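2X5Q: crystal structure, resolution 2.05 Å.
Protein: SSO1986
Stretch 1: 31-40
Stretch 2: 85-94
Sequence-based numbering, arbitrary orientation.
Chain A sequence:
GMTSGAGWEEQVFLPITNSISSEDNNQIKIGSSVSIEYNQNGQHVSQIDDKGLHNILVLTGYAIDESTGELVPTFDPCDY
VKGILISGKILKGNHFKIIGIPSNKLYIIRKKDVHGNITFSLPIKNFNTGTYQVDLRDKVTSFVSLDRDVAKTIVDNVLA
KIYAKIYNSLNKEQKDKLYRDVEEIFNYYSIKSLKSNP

Stretch 1 31-40: GSSVSIEYNQ
Stretch 2 (85-94) LISGKILKGN

Residues 35-38 and 88-90 form neighbouring antiparallel strands, their axes 4.6 Å apart at 164°; residues 35-38 lie at phi -109 to -129 and psi 137 to 154. The ladder runs Tyr38-Gly88, Glu37-Lys89, Ile36-Ile90, then slips by one residue to Ser35-Lys92. This bulge is defined by Ser35 O, which accepts from both Leu91 N (2.8 Å) and Lys92 N (3.2 Å); Leu91, at phi/psi -89/-34, departs from extended geometry. Lys92 O in turn accepts from Ser35 N (3.0 Å). Glu37 and Lys89 exchange a reciprocal pair, Glu37 N to Lys89 O and Lys89 N to Glu37 O, both 2.9 Å, and Asn39 N to Ser87 O (2.7 Å) extends the pattern.

The tightest fit is at Gly88 (164/-166), whose CA lies 3.9 Å from Tyr38 CA and 3.2 Å from Glu37 O. An ideal CB there would fall 2.2 Å from Glu37 O, so the missing side chain is what admits the opposing backbone. Gly93 (118/164) suits its place similarly: a CB would jam against the preceding carbonyl and sit tightly by Ser33 O.

Ile36 (m, t) and Ile90 (m, t) share a buried face, CG1 to CG1 4.2 Å. On that face Tyr38 takes chi1 p and chi2 87°, its end leading away. Ile86 (p, t), before the corner at Ser87, points toward the first stretch and brings CD1 within 3.5 Å of Tyr38 CB. Glu37 (t, t, chi3 56°), on the other face, packs its CB 3.8 Å from CG of Leu91 (m, t), which points sideways at the corner.

Polar ends close the contact. Asn39 (m, chi2 -50°) donates from ND2 to Ser87 OG (chi1 t) at 2.6 Å. Lys92 (t, t, p, t) bends at chi3, and its NZ donates to Ser32 O (3.0 Å) and to a water (2.9 Å) that also bonds Ser35 OG (chi1 m) at 2.7 Å. Together the stretches bury 694 Å².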

ATOM      1  N   GLY A  31      -8.237  -5.307 -18.680  1.00 31.75           N
ATOM      2  CA  GLY A  31      -8.704  -4.099 -19.324  1.00 32.66           C
ATOM      3  C   GLY A  31      -7.906  -3.881 -20.583  1.00 34.08           C
ATOM      4  O   GLY A  31      -7.212  -4.793 -21.047  1.00 34.36           O
ATOM      5  N   SER A  32      -7.982  -2.672 -21.128  1.00 34.60           N
ATOM      6  CA  SER A  32      -7.332  -2.367 -22.397  1.00 36.69           C
ATOM      7  C   SER A  32      -5.821  -2.604 -22.363  1.00 36.29           C
ATOM      8  O   SER A  32      -5.236  -2.967 -23.369  1.00 37.54           O
ATOM      9  CB  SER A  32      -7.604  -0.913 -22.796  1.00 37.75           C
ATOM     10  OG  SER A  32      -7.087  -0.043 -21.812  1.00 35.39           O
ATOM     11  N   SER A  33      -5.204  -2.398 -21.201  1.00 34.26           N
ATOM     12  CA  SER A  33      -3.753  -2.420 -21.075  1.00 34.77           C
ATOM     13  C   SER A  33      -3.186  -3.660 -20.361  1.00 33.32           C
ATOM     14  O   SER A  33      -1.960  -3.870 -20.372  1.00 33.53           O
ATOM     15  CB  SER A  33      -3.303  -1.152 -20.350  1.00 34.45           C
ATOM     16  OG  SER A  33      -3.804  -0.014 -21.029  1.00 37.03           O
ATOM     17  N   VAL A  34      -4.060  -4.491 -19.790  1.00 31.59           N
ATOM     18  CA  VAL A  34      -3.637  -5.641 -18.997  1.00 30.56           C
ATOM     19  C   VAL A  34      -4.328  -6.948 -19.443  1.00 31.08           C
ATOM     20  O   VAL A  34      -5.571  -7.032 -19.512  1.00 29.66           O
ATOM     21  CB  VAL A  34      -3.888  -5.407 -17.494  1.00 28.79           C
ATOM     22  CG1 VAL A  34      -3.339  -6.572 -16.669  1.00 27.70           C
ATOM     23  CG2 VAL A  34      -3.263  -4.085 -17.045  1.00 29.32           C
ATOM     24  N   SER A  35      -3.502  -7.936 -19.804  1.00 31.54           N
ATOM     25  CA  SER A  35      -3.971  -9.291 -20.087  1.00 32.69           C
ATOM     26  C   SER A  35      -3.153 -10.308 -19.293  1.00 31.89           C
ATOM     27  O   SER A  35      -1.922 -10.219 -19.215  1.00 31.93           O
ATOM     28  CB  SER A  35      -3.889  -9.617 -21.574  1.00 34.92           C
ATOM     29  OG  SER A  35      -4.823  -8.850 -22.296  1.00 37.63           O
ATOM     30  N   ILE A  36      -3.865 -11.278 -18.735  1.00 31.75           N
ATOM     31  CA  ILE A  36      -3.302 -12.311 -17.880  1.00 31.40           C
ATOM     32  C   ILE A  36      -3.508 -13.676 -18.545  1.00 32.85           C
ATOM     33  O   ILE A  36      -4.525 -13.911 -19.184  1.00 34.26           O
ATOM     34  CB  ILE A  36      -3.972 -12.237 -16.489  1.00 29.92           C
ATOM     35  CG1 ILE A  36      -3.380 -11.056 -15.712  1.00 29.60           C
ATOM     36  CG2 ILE A  36      -3.815 -13.545 -15.699  1.00 29.85           C
ATOM     37  CD1 ILE A  36      -4.011 -10.831 -14.345  1.00 28.38           C
ATOM     38  N   GLU A  37      -2.505 -14.539 -18.452  1.00 33.19           N
ATOM     39  CA  GLU A  37      -2.611 -15.924 -18.876  1.00 34.19           C
ATOM     40  C   GLU A  37      -2.619 -16.766 -17.614  1.00 33.07           C
ATOM     41  O   GLU A  37      -1.972 -16.419 -16.636  1.00 32.71           O
ATOM     42  CB  GLU A  37      -1.413 -16.300 -19.744  1.00 36.22           C
ATOM     43  CG  GLU A  37      -1.492 -17.686 -20.361  1.00 38.03           C
ATOM     44  CD  GLU A  37      -0.224 -18.092 -21.098  1.00 40.09           C
ATOM     45  OE1 GLU A  37       0.869 -18.073 -20.493  1.00 41.12           O
ATOM     46  OE2 GLU A  37      -0.335 -18.469 -22.281  1.00 43.54           O
ATOM     47  N   TYR A  38      -3.365 -17.854 -17.609  1.00 33.43           N
ATOM     48  CA  TYR A  38      -3.317 -18.775 -16.479  1.00 32.02           C
ATOM     49  C   TYR A  38      -2.929 -20.164 -16.970  1.00 33.47           C
ATOM     50  O   TYR A  38      -3.122 -20.529 -18.145  1.00 33.88           O
ATOM     51  CB  TYR A  38      -4.635 -18.792 -15.721  1.00 30.73           C
ATOM     52  CG  TYR A  38      -5.760 -19.311 -16.553  1.00 31.72           C
ATOM     53  CD1 TYR A  38      -6.013 -20.673 -16.616  1.00 32.96           C
ATOM     54  CD2 TYR A  38      -6.551 -18.447 -17.318  1.00 31.69           C
ATOM     55  CE1 TYR A  38      -7.016 -21.168 -17.396  1.00 34.28           C
ATOM     56  CE2 TYR A  38      -7.567 -18.945 -18.123  1.00 33.64           C
ATOM     57  CZ  TYR A  38      -7.790 -20.307 -18.150  1.00 34.01           C
ATOM     58  OH  TYR A  38      -8.774 -20.841 -18.920  1.00 36.79           O
ATOM     59  N   ASN A  39      -2.343 -20.925 -16.061  1.00 33.03           N
ATOM     60  CA  ASN A  39      -1.901 -22.263 -16.378  1.00 34.80           C
ATOM     61  C   ASN A  39      -3.069 -23.198 -16.074  1.00 34.74           C
ATOM     62  O   ASN A  39      -3.494 -23.317 -14.924  1.00 32.15           O
ATOM     63  CB  ASN A  39      -0.651 -22.593 -15.566  1.00 34.77           C
ATOM     64  CG  ASN A  39       0.519 -21.635 -15.868  1.00 35.43           C
ATOM     65  OD1 ASN A  39       0.861 -21.398 -17.031  1.00 36.69           O
ATOM     66  ND2 ASN A  39       1.149 -21.102 -14.814  1.00 33.50           N
ATOM     67  N   GLN A  40      -3.618 -23.817 -17.119  1.00 36.59           N
ATOM     68  CA  GLN A  40      -4.806 -24.665 -16.977  1.00 37.43           C
ATOM     69  C   GLN A  40      -4.561 -25.812 -15.989  1.00 37.91           C
ATOM     70  O   GLN A  40      -5.467 -26.227 -15.282  1.00 37.48           O
ATOM     71  CB  GLN A  40      -5.266 -25.222 -18.341  1.00 39.50           C
ATOM     72  CG  GLN A  40      -6.672 -25.823 -18.336  1.00 40.34           C
ATOM     73  CD  GLN A  40      -7.754 -24.826 -17.924  1.00 41.40           C
ATOM     74  OE1 GLN A  40      -8.038 -23.870 -18.648  1.00 43.77           O
ATOM     75  NE2 GLN A  40      -8.372 -25.055 -16.763  1.00 39.61           N
ATOM     76  N   LEU A  85      -5.895 -15.388  -6.759  1.00 23.48           N
ATOM     77  CA  LEU A  85      -4.532 -15.688  -7.082  1.00 23.61           C
ATOM     78  C   LEU A  85      -4.527 -17.032  -7.779  1.00 24.21           C
ATOM     79  O   LEU A  85      -5.018 -18.037  -7.236  1.00 25.04           O
ATOM     80  CB  LEU A  85      -3.676 -15.745  -5.825  1.00 24.14           C
ATOM     81  CG  LEU A  85      -3.360 -14.415  -5.149  1.00 25.04           C
ATOM     82  CD1 LEU A  85      -2.824 -14.675  -3.744  1.00 24.52           C
ATOM     83  CD2 LEU A  85      -2.369 -13.569  -5.989  1.00 24.33           C
ATOM     84  N   ILE A  86      -3.985 -17.046  -8.991  1.00 23.79           N
ATOM     85  CA  ILE A  86      -3.966 -18.239  -9.816  1.00 24.64           C
ATOM     86  C   ILE A  86      -2.586 -18.413 -10.413  1.00 25.18           C
ATOM     87  O   ILE A  86      -1.864 -17.440 -10.561  1.00 23.62           O
ATOM     88  CB  ILE A  86      -5.021 -18.162 -10.934  1.00 25.37           C
ATOM     89  CG1 ILE A  86      -4.741 -16.990 -11.899  1.00 25.49           C
ATOM     90  CG2 ILE A  86      -6.444 -18.046 -10.306  1.00 23.33           C
ATOM     91  CD1 ILE A  86      -5.761 -16.863 -13.014  1.00 25.75           C
ATOM     92  N   SER A  87      -2.222 -19.654 -10.737  1.00 26.09           N
ATOM     93  CA  SER A  87      -0.965 -19.915 -11.434  1.00 27.67           C
ATOM     94  C   SER A  87      -1.024 -19.367 -12.855  1.00 28.26           C
ATOM     95  O   SER A  87      -1.888 -19.744 -13.661  1.00 28.01           O
ATOM     96  CB  SER A  87      -0.623 -21.403 -11.459  1.00 28.68           C
ATOM     97  OG  SER A  87       0.466 -21.620 -12.324  1.00 29.77           O
ATOM     98  N   GLY A  88      -0.080 -18.490 -13.160  1.00 28.73           N
ATOM     99  CA  GLY A  88      -0.127 -17.759 -14.412  1.00 29.99           C
ATOM    100  C   GLY A  88       0.787 -16.561 -14.409  1.00 30.12           C
ATOM    101  O   GLY A  88       1.665 -16.425 -13.549  1.00 29.83           O
ATOM    102  N   LYS A  89       0.587 -15.682 -15.384  1.00 31.30           N
ATOM    103  CA  LYS A  89       1.449 -14.527 -15.529  1.00 31.53           C
ATOM    104  C   LYS A  89       0.777 -13.389 -16.288  1.00 31.97           C
ATOM    105  O   LYS A  89      -0.136 -13.605 -17.069  1.00 32.05           O
ATOM    106  CB  LYS A  89       2.740 -14.939 -16.228  1.00 33.70           C
ATOM    107  CG  LYS A  89       2.571 -15.409 -17.657  1.00 35.47           C
ATOM    108  CD  LYS A  89       3.885 -15.967 -18.230  1.00 37.33           C
ATOM    109  CE  LYS A  89       4.784 -14.882 -18.791  1.00 38.95           C
ATOM    110  NZ  LYS A  89       5.967 -15.453 -19.543  1.00 40.97           N
ATOM    111  N   ILE A  90       1.269 -12.178 -16.054  1.00 31.99           N
ATOM    112  CA  ILE A  90       0.828 -11.005 -16.777  1.00 32.46           C
ATOM    113  C   ILE A  90       1.529 -11.035 -18.137  1.00 34.68           C
ATOM    114  O   ILE A  90       2.751 -10.990 -18.207  1.00 35.78           O
ATOM    115  CB  ILE A  90       1.143  -9.724 -15.976  1.00 31.67           C
ATOM    116  CG1 ILE A  90       0.433  -9.788 -14.619  1.00 30.45           C
ATOM    117  CG2 ILE A  90       0.691  -8.479 -16.735  1.00 32.23           C
ATOM    118  CD1 ILE A  90       0.850  -8.755 -13.627  1.00 28.54           C
ATOM    119  N   LEU A  91       0.754 -11.165 -19.211  1.00 36.08           N
ATOM    120  CA  LEU A  91       1.299 -11.224 -20.575  1.00 38.34           C
ATOM    121  C   LEU A  91       1.449  -9.851 -21.212  1.00 39.19           C
ATOM    122  O   LEU A  91       2.357  -9.627 -22.008  1.00 40.66           O
ATOM    123  CB  LEU A  91       0.428 -12.093 -21.488  1.00 40.12           C
ATOM    124  CG  LEU A  91       0.636 -13.609 -21.429  1.00 41.39           C
ATOM    125  CD1 LEU A  91      -0.015 -14.260 -22.645  1.00 45.59           C
ATOM    126  CD2 LEU A  91       2.101 -13.980 -21.370  1.00 43.28           C
ATOM    127  N   LYS A  92       0.540  -8.946 -20.877  1.00 37.83           N
ATOM    128  CA  LYS A  92       0.618  -7.576 -21.344  1.00 38.83           C
ATOM    129  C   LYS A  92       0.304  -6.675 -20.166  1.00 36.95           C
ATOM    130  O   LYS A  92      -0.653  -6.919 -19.422  1.00 34.38           O
ATOM    131  CB  LYS A  92      -0.360  -7.334 -22.504  1.00 39.83           C
ATOM    132  CG  LYS A  92      -0.408  -5.911 -22.961  1.00 40.46           C
ATOM    133  CD  LYS A  92      -1.432  -5.701 -24.057  1.00 42.39           C
ATOM    134  CE  LYS A  92      -2.833  -5.601 -23.499  1.00 38.96           C
ATOM    135  NZ  LYS A  92      -3.817  -5.364 -24.581  1.00 39.40           N
ATOM    136  N   GLY A  93       1.124  -5.646 -19.988  1.00 37.78           N
ATOM    137  CA  GLY A  93       0.978  -4.735 -18.861  1.00 37.09           C
ATOM    138  C   GLY A  93       2.192  -4.751 -17.950  1.00 37.47           C
ATOM    139  O   GLY A  93       3.019  -5.660 -18.008  1.00 38.01           O
ATOM    140  N   ASN A  94       2.285  -3.723 -17.112  1.00 37.48           N
ATOM    141  CA  ASN A  94       3.339  -3.615 -16.122  1.00 37.56           C
ATOM    142  C   ASN A  94       3.011  -4.523 -14.967  1.00 35.76           C
ATOM    143  O   ASN A  94       1.866  -4.553 -14.512  1.00 35.59           O
ATOM    144  CB  ASN A  94       3.436  -2.189 -15.591  1.00 38.12           C
ATOM    145  CG  ASN A  94       3.634  -1.193 -16.667  1.00 42.70           C
ATOM    146  OD1 ASN A  94       2.843  -0.249 -16.802  1.00 47.49           O
ATOM    147  ND2 ASN A  94       4.678  -1.390 -17.479  1.00 45.08           N
TER
HETATM  148  O   HOH W   1      -5.751  -6.334 -22.698  1.00 70.32           O